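Local coordinates for protein ofchtiv-allosamidin (Ostrinia furnacalis, PDB 6JMB) that probably hydrolyses the beta-1,4-glycosidic bonds of chitin, as a group IV insect chitinase of glycoside hydrolase family 18, and binds the inhibitor allosamidin, at residues 25-38 and 56-69. Numbering follows the deposited sequence.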
loop_
_atom_site.group_PDB
_atom_site.type_symbol
_atom_site.label_atom_id
_atom_site.label_comp_id
_atom_site.label_asym_id
_atom_site.label_seq_id
_atom_site.Cartn_x
_atom_site.Cartn_y
_atom_site.Cartn_z
ATOM N N VAL A 25 -14.179 0.025 -11.707
ATOM C CA VAL A 25 -14.892 0.366 -10.476
ATOM C C VAL A 25 -15.950 -0.680 -10.152
ATOM O O VAL A 25 -16.116 -1.075 -8.991
ATOM C CB VAL A 25 -15.490 1.784 -10.553
ATOM C CG1 VAL A 25 -16.473 2.015 -9.400
ATOM C CG2 VAL A 25 -14.385 2.830 -10.514
ATOM N N ASP A 26 -16.674 -1.158 -11.163
ATOM C CA ASP A 26 -17.753 -2.094 -10.874
ATOM C C ASP A 26 -17.271 -3.505 -10.552
ATOM O O ASP A 26 -18.107 -4.383 -10.309
ATOM C CB ASP A 26 -18.836 -2.078 -11.959
ATOM C CG ASP A 26 -18.363 -2.618 -13.294
ATOM O OD1 ASP A 26 -17.210 -3.082 -13.411
ATOM O OD2 ASP A 26 -19.172 -2.578 -14.247
ATOM N N ASP A 27 -15.961 -3.741 -10.541
ATOM C CA ASP A 27 -15.398 -4.979 -10.020
ATOM C C ASP A 27 -15.173 -4.931 -8.517
ATOM O O ASP A 27 -14.890 -5.971 -7.913
ATOM C CB ASP A 27 -14.075 -5.285 -10.725
ATOM C CG ASP A 27 -14.281 -5.798 -12.131
ATOM O OD1 ASP A 27 -14.889 -6.882 -12.279
ATOM O OD2 ASP A 27 -13.860 -5.125 -13.090
ATOM N N ILE A 28 -15.296 -3.761 -7.906
ATOM C CA ILE A 28 -15.085 -3.603 -6.472
ATOM C C ILE A 28 -16.301 -4.127 -5.726
ATOM O O ILE A 28 -17.445 -3.807 -6.072
ATOM C CB ILE A 28 -14.845 -2.126 -6.126
ATOM C CG1 ILE A 28 -13.565 -1.626 -6.797
ATOM C CG2 ILE A 28 -14.797 -1.930 -4.611
ATOM C CD1 ILE A 28 -13.339 -0.141 -6.652
ATOM N N ASP A 29 -16.050 -4.921 -4.687
ATOM C CA ASP A 29 -17.097 -5.293 -3.748
ATOM C C ASP A 29 -17.046 -4.293 -2.604
ATOM O O ASP A 29 -16.133 -4.373 -1.767
ATOM C CB ASP A 29 -16.865 -6.698 -3.225
ATOM C CG ASP A 29 -18.034 -7.207 -2.399
ATOM O OD1 ASP A 29 -18.712 -6.388 -1.744
ATOM O OD2 ASP A 29 -18.280 -8.426 -2.412
ATOM N N PRO A 30 -17.993 -3.361 -2.508
ATOM C CA PRO A 30 -17.889 -2.302 -1.495
ATOM C C PRO A 30 -18.182 -2.765 -0.078
ATOM O O PRO A 30 -18.027 -1.963 0.850
ATOM C CB PRO A 30 -18.920 -1.273 -1.962
ATOM C CG PRO A 30 -19.954 -2.097 -2.671
ATOM C CD PRO A 30 -19.207 -3.232 -3.333
ATOM N N PHE A 31 -18.610 -4.009 0.121
ATOM C CA PHE A 31 -18.829 -4.524 1.466
ATOM C C PHE A 31 -17.621 -5.256 2.030
ATOM O O PHE A 31 -17.665 -5.696 3.182
ATOM C CB PHE A 31 -20.064 -5.426 1.498
ATOM C CG PHE A 31 -21.357 -4.667 1.473
ATOM C CD1 PHE A 31 -21.809 -4.019 2.610
ATOM C CD2 PHE A 31 -22.113 -4.594 0.315
ATOM C CE1 PHE A 31 -23.004 -3.317 2.599
ATOM C CE2 PHE A 31 -23.307 -3.887 0.297
ATOM C CZ PHE A 31 -23.747 -3.253 1.445
ATOM N N LEU A 32 -16.549 -5.401 1.259
ATOM C CA LEU A 32 -15.329 -6.021 1.748
ATOM C C LEU A 32 -14.313 -5.000 2.230
ATOM O O LEU A 32 -13.208 -5.380 2.628
ATOM C CB LEU A 32 -14.718 -6.920 0.672
ATOM C CG LEU A 32 -15.507 -8.192 0.356
ATOM C CD1 LEU A 32 -14.831 -8.984 -0.762
ATOM C CD2 LEU A 32 -15.666 -9.044 1.609
ATOM N N CYS A 33 -14.663 -3.719 2.194
ATOM C CA CYS A 33 -13.819 -2.642 2.686
ATOM C C CYS A 33 -14.664 -1.731 3.560
ATOM O O CYS A 33 -15.880 -1.627 3.373
ATOM C CB CYS A 33 -13.297 -1.810 1.513
ATOM S SG CYS A 33 -12.591 -2.793 0.180
ATOM N N THR A 34 -14.020 -1.072 4.525
ATOM C CA THR A 34 -14.657 0.037 5.223
ATOM C C THR A 34 -14.255 1.380 4.643
ATOM O O THR A 34 -15.029 2.341 4.717
ATOM C CB THR A 34 -14.323 0.026 6.721
ATOM O OG1 THR A 34 -12.909 0.140 6.904
ATOM C CG2 THR A 34 -14.805 -1.262 7.363
ATOM N N HIS A 35 -13.066 1.449 4.055
ATOM C CA HIS A 35 -12.547 2.644 3.415
ATOM C C HIS A 35 -11.982 2.221 2.073
ATOM O O HIS A 35 -11.238 1.238 1.996
ATOM C CB HIS A 35 -11.440 3.270 4.269
ATOM C CG HIS A 35 -11.915 3.731 5.611
ATOM N ND1 HIS A 35 -12.314 2.858 6.600
ATOM C CD2 HIS A 35 -12.070 4.975 6.121
ATOM C CE1 HIS A 35 -12.695 3.545 7.661
ATOM N NE2 HIS A 35 -12.559 4.833 7.397
ATOM N N LEU A 36 -12.374 2.918 1.016
ATOM C CA LEU A 36 -11.904 2.631 -0.334
ATOM C C LEU A 36 -11.223 3.881 -0.865
ATOM O O LEU A 36 -11.777 4.981 -0.760
ATOM C CB LEU A 36 -13.066 2.204 -1.243
ATOM C CG LEU A 36 -13.188 0.682 -1.391
ATOM C CD1 LEU A 36 -14.605 0.252 -1.749
ATOM C CD2 LEU A 36 -12.202 0.205 -2.457
ATOM N N VAL A 37 -10.013 3.726 -1.401
ATOM C CA VAL A 37 -9.158 4.863 -1.732
ATOM C C VAL A 37 -8.838 4.851 -3.224
ATOM O O VAL A 37 -8.302 3.866 -3.744
ATOM C CB VAL A 37 -7.873 4.871 -0.890
ATOM C CG1 VAL A 37 -7.134 6.177 -1.099
ATOM C CG2 VAL A 37 -8.201 4.669 0.590
ATOM N N TYR A 38 -9.149 5.959 -3.903
ATOM C CA TYR A 38 -8.916 6.119 -5.338
ATOM C C TYR A 38 -7.483 6.597 -5.556
ATOM O O TYR A 38 -7.142 7.734 -5.217
ATOM C CB TYR A 38 -9.903 7.157 -5.867
ATOM C CG TYR A 38 -10.018 7.279 -7.376
ATOM C CD1 TYR A 38 -9.042 7.924 -8.141
ATOM C CD2 TYR A 38 -11.137 6.789 -8.025
ATOM C CE1 TYR A 38 -9.171 8.032 -9.527
ATOM C CE2 TYR A 38 -11.280 6.901 -9.402
ATOM C CZ TYR A 38 -10.299 7.521 -10.141
ATOM O OH TYR A 38 -10.457 7.618 -11.505
ATOM N N LEU A 56 -10.205 9.347 -18.020
ATOM C CA LEU A 56 -10.864 8.358 -17.173
ATOM C C LEU A 56 -11.562 9.021 -15.990
ATOM O O LEU A 56 -12.771 8.837 -15.781
ATOM C CB LEU A 56 -9.815 7.364 -16.662
ATOM C CG LEU A 56 -10.282 6.344 -15.622
ATOM C CD1 LEU A 56 -11.317 5.412 -16.246
ATOM C CD2 LEU A 56 -9.094 5.551 -15.080
ATOM N N ASP A 57 -10.803 9.802 -15.212
ATOM C CA ASP A 57 -11.274 10.285 -13.919
ATOM C C ASP A 57 -12.465 11.218 -14.075
ATOM O O ASP A 57 -13.393 11.200 -13.258
ATOM C CB ASP A 57 -10.161 11.068 -13.200
ATOM C CG ASP A 57 -8.839 10.303 -13.067
ATOM O OD1 ASP A 57 -8.842 9.066 -12.880
ATOM O OD2 ASP A 57 -7.774 10.964 -13.132
ATOM N N VAL A 58 -12.414 12.090 -15.079
ATOM C CA VAL A 58 -13.371 13.181 -15.238
ATOM C C VAL A 58 -14.327 12.924 -16.402
ATOM O O VAL A 58 -15.536 12.795 -16.203
ATOM C CB VAL A 58 -12.652 14.544 -15.374
ATOM C CG1 VAL A 58 -13.663 15.672 -15.515
ATOM C CG2 VAL A 58 -11.725 14.786 -14.178
ATOM N N GLU A 59 -13.794 12.812 -17.623
ATOM C CA GLU A 59 -14.649 12.696 -18.806
ATOM C C GLU A 59 -15.496 11.426 -18.770
ATOM O O GLU A 59 -16.689 11.457 -19.095
ATOM C CB GLU A 59 -13.792 12.751 -20.072
ATOM C CG GLU A 59 -14.561 12.512 -21.367
ATOM C CD GLU A 59 -15.705 13.490 -21.560
ATOM O OE1 GLU A 59 -15.560 14.671 -21.176
ATOM O OE2 GLU A 59 -16.753 13.074 -22.098
ATOM N N ARG A 60 -14.905 10.302 -18.376
ATOM C CA ARG A 60 -15.637 9.047 -18.275
ATOM C C ARG A 60 -16.263 8.833 -16.904
ATOM O O ARG A 60 -16.823 7.760 -16.656
ATOM C CB ARG A 60 -14.741 7.867 -18.664
ATOM C CG ARG A 60 -14.297 7.925 -20.128
ATOM C CD ARG A 60 -13.264 6.871 -20.474
ATOM N NE ARG A 60 -13.797 5.516 -20.361
ATOM C CZ ARG A 60 -13.055 4.424 -20.191
ATOM N NH1 ARG A 60 -11.735 4.513 -20.083
ATOM N NH2 ARG A 60 -13.643 3.240 -20.094
ATOM N N GLY A 61 -16.172 9.821 -16.013
ATOM C CA GLY A 61 -16.899 9.797 -14.759
ATOM C C GLY A 61 -16.377 8.837 -13.719
ATOM O O GLY A 61 -17.137 8.433 -12.835
ATOM N N ASN A 62 -15.090 8.483 -13.773
ATOM C CA ASN A 62 -14.590 7.425 -12.897
ATOM C C ASN A 62 -14.566 7.846 -11.429
ATOM O O ASN A 62 -14.870 7.028 -10.553
ATOM C CB ASN A 62 -13.221 6.941 -13.363
ATOM C CG ASN A 62 -13.001 5.468 -13.086
ATOM O OD1 ASN A 62 -13.848 4.634 -13.404
ATOM N ND2 ASN A 62 -11.857 5.141 -12.499
ATOM N N PHE A 63 -14.189 9.099 -11.130
ATOM C CA PHE A 63 -14.251 9.580 -9.750
ATOM C C PHE A 63 -15.643 9.348 -9.179
ATOM O O PHE A 63 -15.801 8.815 -8.074
ATOM C CB PHE A 63 -13.999 11.090 -9.694
ATOM C CG PHE A 63 -12.553 11.538 -9.843
ATOM C CD1 PHE A 63 -11.471 10.809 -9.360
ATOM C CD2 PHE A 63 -12.304 12.766 -10.432
ATOM C CE1 PHE A 63 -10.163 11.310 -9.500
ATOM C CE2 PHE A 63 -11.014 13.261 -10.575
ATOM C CZ PHE A 63 -9.943 12.541 -10.109
ATOM N N LYS A 64 -16.669 9.774 -9.926
ATOM C CA LYS A 64 -18.037 9.709 -9.427
ATOM C C LYS A 64 -18.563 8.279 -9.389
ATOM O O LYS A 64 -19.321 7.931 -8.479
ATOM C CB LYS A 64 -18.933 10.605 -10.284
ATOM C CG LYS A 64 -20.368 10.708 -9.798
ATOM C CD LYS A 64 -20.452 11.387 -8.439
ATOM C CE LYS A 64 -21.893 11.732 -8.092
ATOM N NZ LYS A 64 -22.078 11.979 -6.639
ATOM N N GLN A 65 -18.171 7.434 -10.344
ATOM C CA GLN A 65 -18.568 6.032 -10.263
ATOM C C GLN A 65 -18.011 5.397 -8.997
ATOM O O GLN A 65 -18.701 4.627 -8.318
ATOM C CB GLN A 65 -18.072 5.270 -11.486
ATOM C CG GLN A 65 -18.818 5.585 -12.764
ATOM C CD GLN A 65 -18.290 4.785 -13.933
ATOM O OE1 GLN A 65 -17.996 5.336 -14.995
ATOM N NE2 GLN A 65 -18.155 3.476 -13.740
ATOM N N PHE A 66 -16.768 5.745 -8.654
ATOM C CA PHE A 66 -16.121 5.214 -7.460
ATOM C C PHE A 66 -16.848 5.655 -6.197
ATOM O O PHE A 66 -17.172 4.829 -5.336
ATOM C CB PHE A 66 -14.663 5.680 -7.455
ATOM C CG PHE A 66 -13.828 5.120 -6.332
ATOM C CD1 PHE A 66 -13.206 3.884 -6.454
ATOM C CD2 PHE A 66 -13.629 5.854 -5.176
ATOM C CE1 PHE A 66 -12.412 3.385 -5.430
ATOM C CE2 PHE A 66 -12.841 5.356 -4.143
ATOM C CZ PHE A 66 -12.230 4.124 -4.279
ATOM N N THR A 67 -17.116 6.959 -6.057
ATOM C CA THR A 67 -17.802 7.407 -4.850
ATOM C C THR A 67 -19.245 6.929 -4.807
ATOM O O THR A 67 -19.807 6.788 -3.716
ATOM C CB THR A 67 -17.708 8.925 -4.670
ATOM O OG1 THR A 67 -18.355 9.576 -5.770
ATOM C CG2 THR A 67 -16.249 9.367 -4.600
ATOM N N SER A 68 -19.835 6.626 -5.965
ATOM C CA SER A 68 -21.190 6.090 -6.001
ATOM C C SER A 68 -21.285 4.677 -5.445
ATOM O O SER A 68 -22.404 4.172 -5.294
ATOM C CB SER A 68 -21.747 6.139 -7.422
ATOM O OG SER A 68 -21.994 7.484 -7.800
ATOM N N LEU A 69 -20.157 4.026 -5.144
ATOM C CA LEU A 69 -20.222 2.766 -4.414
ATOM C C LEU A 69 -20.932 2.924 -3.075
ATOM O O LEU A 69 -21.433 1.933 -2.533
ATOM C CB LEU A 69 -18.816 2.201 -4.207
ATOM C CG LEU A 69 -18.091 1.725 -5.469
ATOM C CD1 LEU A 69 -16.602 1.530 -5.188
ATOM C CD2 LEU A 69 -18.722 0.444 -6.016
HETATM O O HOH W 1 -13.910 1.919 -13.946
#
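With CG anti to the backbone N in both, Tyr38 (chi1 -168°) on strand 35-38 and Phe66 on helix 62-67 turn their rings toward each other. In the TIM barrel of family 18, this helix packs on the outside of a barrel strand and runs antiparallel to it, the axes 9.8 Å apart. The Tyr38 ring turns its CD2 edge onto the Phe66 face, an edge-to-face pair with planes at 88°, and Tyr38 CB adds a CH-pi contact 4.1 Å from the Phe66 centroid. Phe63 CD1 lies over one face of the tyrosine, completing an aromatic cluster. At the far end of that ring, Tyr38 OH donates to Asp57 OD1 over 2.6 Å, meeting it on the anti side and somewhat out of the carboxylate plane. The same hydroxyl accepts from Asn62 ND2, with an N-H...O angle of 159°. Two bonds thus fix the buried hydroxyl, while Asp57 OD2 is held by the backbone N of Asp53. A phenylalanine in place of Tyr38 would probably leave Asp57 OD1 and Asn62 ND2 without their shared partner. Farther along the chain, around Phe66 and Leu69, the contact is apolar: Leu36 CB reaches Phe66 CZ at 3.7 Å, and Ile28 CD1 approaches CE1 of the same ring. Leu69 CD1 meets Ile28 CG2 at 3.9 Å, while Pro30 packs against Leu69 CB. One water links the 3-10 turn to the helix start, accepting from Val25 N at 2.9 Å and donating to Asn62 OD1 at 2.8 Å.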